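Local coordinates for protein extracellular ligand-binding receptor (Desulfohalobium retbaense DSM 5692, PDB 5ERE) that binds 2-oxo-4-methylpentanoic acid (ketoleucine) in a leucine-binding-protein-like domain and probably acts as an extracellular solute receptor coupled to a tandem PAS-type sensor region, at residues S72-S76 / M134-L138. Residue numbers count along the deposited sequence, not the author numbering.
With COI (2-oxo-4-methylpentanoic acid), chain B.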
ATOM      1  N   SER A  72      -4.746  11.386 -16.856  1.00 36.62           N
ATOM      2  CA  SER A  72      -5.358  12.054 -15.705  1.00 47.95           C
ATOM      3  C   SER A  72      -5.960  13.407 -16.075  1.00 44.50           C
ATOM      4  O   SER A  72      -7.012  13.772 -15.559  1.00 38.05           O
ATOM      5  CB  SER A  72      -4.328  12.225 -14.592  1.00 44.00           C
ATOM      6  OG  SER A  72      -3.825  10.951 -14.218  1.00 46.08           O
ATOM      7  N   TRP A  73      -5.323  14.123 -16.999  1.00 37.09           N
ATOM      8  CA  TRP A  73      -5.822  15.444 -17.382  1.00 43.95           C
ATOM      9  C   TRP A  73      -7.017  15.370 -18.309  1.00 44.79           C
ATOM     10  O   TRP A  73      -8.009  16.078 -18.098  1.00 43.85           O
ATOM     11  CB  TRP A  73      -4.712  16.307 -18.024  1.00 49.22           C
ATOM     12  CG  TRP A  73      -3.838  15.645 -19.056  1.00 36.97           C
ATOM     13  CD1 TRP A  73      -3.912  15.794 -20.409  1.00 35.97           C
ATOM     14  CD2 TRP A  73      -2.735  14.764 -18.810  1.00 33.76           C
ATOM     15  NE1 TRP A  73      -2.941  15.047 -21.021  1.00 33.17           N
ATOM     16  CE2 TRP A  73      -2.204  14.408 -20.055  1.00 36.60           C
ATOM     17  CE3 TRP A  73      -2.151  14.236 -17.648  1.00 39.08           C
ATOM     18  CZ2 TRP A  73      -1.117  13.553 -20.183  1.00 35.91           C
ATOM     19  CZ3 TRP A  73      -1.072  13.376 -17.779  1.00 32.23           C
ATOM     20  CH2 TRP A  73      -0.576  13.044 -19.035  1.00 34.64           C
ATOM     21  N   ALA A  74      -6.959  14.520 -19.331  1.00 35.31           N
ATOM     22  CA  ALA A  74      -8.136  14.345 -20.166  1.00 33.57           C
ATOM     23  C   ALA A  74      -9.314  13.867 -19.295  1.00 38.39           C
ATOM     24  O   ALA A  74     -10.445  14.351 -19.415  1.00 40.08           O
ATOM     25  CB  ALA A  74      -7.880  13.376 -21.279  1.00 35.96           C
ATOM     26  N   SER A  75      -9.038  12.938 -18.391  1.00 41.17           N
ATOM     27  CA  SER A  75     -10.107  12.287 -17.665  1.00 36.93           C
ATOM     28  C   SER A  75     -10.728  13.252 -16.646  1.00 45.72           C
ATOM     29  O   SER A  75     -11.934  13.243 -16.450  1.00 41.72           O
ATOM     30  CB  SER A  75      -9.609  11.008 -16.970  1.00 40.68           C
ATOM     31  OG  SER A  75      -9.358   9.945 -17.905  1.00 41.53           O
ATOM     32  N   SER A  76      -9.911  14.079 -15.999  1.00 42.66           N
ATOM     33  CA  SER A  76     -10.437  15.007 -15.011  1.00 45.71           C
ATOM     34  C   SER A  76     -11.342  16.057 -15.681  1.00 36.72           C
ATOM     35  O   SER A  76     -12.367  16.427 -15.129  1.00 47.89           O
ATOM     36  CB  SER A  76      -9.288  15.660 -14.237  1.00 42.51           C
ATOM     37  OG  SER A  76      -8.797  14.768 -13.248  1.00 44.69           O
HETATM   38  N   MSE A 134       6.340  15.736 -14.784  1.00 46.87           N
HETATM   39  CA  MSE A 134       5.633  16.246 -15.948  1.00 44.84           C
HETATM   40  C   MSE A 134       4.691  17.334 -15.516  1.00 45.20           C
HETATM   41  O   MSE A 134       4.023  17.198 -14.494  1.00 43.83           O
HETATM   42  CB  MSE A 134       4.853  15.098 -16.671  1.00 48.93           C
HETATM   43  CG  MSE A 134       3.851  14.387 -15.811  1.00 51.55           C
HETATM   44 SE   MSE A 134       2.890  12.895 -16.825  0.80 49.81          SE
HETATM   45  CE  MSE A 134       4.382  11.681 -17.122  1.00 44.26           C
ATOM     46  N   ASP A 135       4.645  18.426 -16.277  1.00 49.84           N
ATOM     47  CA  ASP A 135       3.780  19.553 -15.934  1.00 62.48           C
ATOM     48  C   ASP A 135       2.310  19.345 -16.337  1.00 57.63           C
ATOM     49  O   ASP A 135       1.814  19.935 -17.300  1.00 55.01           O
ATOM     50  CB  ASP A 135       4.322  20.847 -16.569  1.00 65.27           C
ATOM     51  CG  ASP A 135       3.557  22.092 -16.109  1.00 75.43           C
ATOM     52  OD1 ASP A 135       3.194  22.180 -14.911  1.00 74.84           O
ATOM     53  OD2 ASP A 135       3.309  22.983 -16.948  1.00 81.06           O
ATOM     54  N   ASN A 136       1.613  18.514 -15.570  1.00 51.32           N
ATOM     55  CA  ASN A 136       0.183  18.354 -15.715  1.00 50.53           C
ATOM     56  C   ASN A 136      -0.349  17.852 -14.390  1.00 49.39           C
ATOM     57  O   ASN A 136       0.429  17.699 -13.452  1.00 38.68           O
ATOM     58  CB  ASN A 136      -0.147  17.391 -16.864  1.00 49.00           C
ATOM     59  CG  ASN A 136       0.636  16.096 -16.789  1.00 46.74           C
ATOM     60  OD1 ASN A 136       0.701  15.452 -15.743  1.00 52.89           O
ATOM     61  ND2 ASN A 136       1.239  15.713 -17.899  1.00 43.94           N
ATOM     62  N   ASN A 137      -1.650  17.565 -14.295  1.00 43.42           N
ATOM     63  CA  ASN A 137      -2.207  17.243 -12.990  1.00 45.07           C
ATOM     64  C   ASN A 137      -1.676  15.899 -12.415  1.00 44.91           C
ATOM     65  O   ASN A 137      -1.756  15.673 -11.212  1.00 44.20           O
ATOM     66  CB  ASN A 137      -3.749  17.254 -13.034  1.00 47.64           C
ATOM     67  CG  ASN A 137      -4.342  16.100 -13.881  1.00 49.91           C
ATOM     68  OD1 ASN A 137      -3.713  15.610 -14.805  1.00 42.33           O
ATOM     69  ND2 ASN A 137      -5.570  15.710 -13.581  1.00 50.66           N
ATOM     70  N   LEU A 138      -1.091  15.027 -13.233  1.00 46.16           N
ATOM     71  CA  LEU A 138      -0.449  13.851 -12.656  1.00 44.82           C
ATOM     72  C   LEU A 138       0.834  14.263 -11.929  1.00 41.30           C
ATOM     73  O   LEU A 138       1.066  13.856 -10.795  1.00 39.00           O
ATOM     74  CB  LEU A 138      -0.130  12.783 -13.724  1.00 42.97           C
ATOM     75  CG  LEU A 138       0.543  11.502 -13.181  1.00 41.79           C
ATOM     76  CD1 LEU A 138      -0.426  10.611 -12.401  1.00 40.51           C
ATOM     77  CD2 LEU A 138       1.182  10.673 -14.289  1.00 43.74           C
TER
HETATM   78  C1  COI B 601      -1.801   9.062 -15.785  1.00 36.97           C
HETATM   79  O1  COI B 601      -2.306  10.199 -15.975  1.00 37.44           O
HETATM   80  O2  COI B 601      -1.985   8.416 -14.723  1.00 38.38           O
HETATM   81  C2  COI B 601      -1.012   8.448 -16.891  1.00 41.90           C
HETATM   82  O3  COI B 601      -0.478   7.365 -16.735  1.00 38.78           O
HETATM   83  C3  COI B 601      -0.967   9.234 -18.179  1.00 42.07           C
HETATM   84  C4  COI B 601      -0.010   8.610 -19.130  1.00 50.08           C
HETATM   85  C5  COI B 601      -0.429   9.022 -20.525  1.00 44.57           C
HETATM   86  C6  COI B 601       1.358   9.141 -18.725  1.00 45.60           C
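The six-membered ring of W73 packs against the amide nitrogen of N136, whose ND2 sits over one ring face, 3.3 Å from W73 CZ3. Around the same corner of the ring residues 134-138 supply two apolar neighbours: CB of L138, near the ring plane and 4.2 Å from W73 CZ3, and the selenium of selenomethionine M134, whose SE lies 4.1 Å from W73 CZ3 in an oblique Met-aromatic contact. The polar pairing lies right beside this, between N137 and the first residue of helix 72-84. ND2 of N137 donates a nearly linear hydrogen bond of 3.1 Å to the carbonyl O of S72, an acceptor already used within its own helix by S76 N (2.9 Å) and S76 OG (3.1 Å); the S76 hydroxyl is also hydrogen-bonded to the backbone N of K98. N136 occupies the N-cap of helix 137-149, its OD1 accepting a weak 3.1 Å bond from L138 N, so OD1 caps that helix while ND2 sits on the W73 ring. The two helix starts thus meet beside the ligand. S72 holds the carboxylate oxygen O1 of 2-oxo-4-methylpentanoic acid through its N (2.9 Å) and, at a very short 2.4 Å, its OG, while L138 CD1 approaches carboxylate O2 to 3.6 Å; A95 N and R210 NH2 also bind the ligand. Helix 72-84 follows a strand of the parallel sheet of one lobe, and helix 137-149 follows strand 129-134 of the other. Contact between such helix N-termini across the cleft, with ligand enclosed between lobes, is consistent with the closed, ligand-bound form of a periplasmic binding protein of the leucine-binding family.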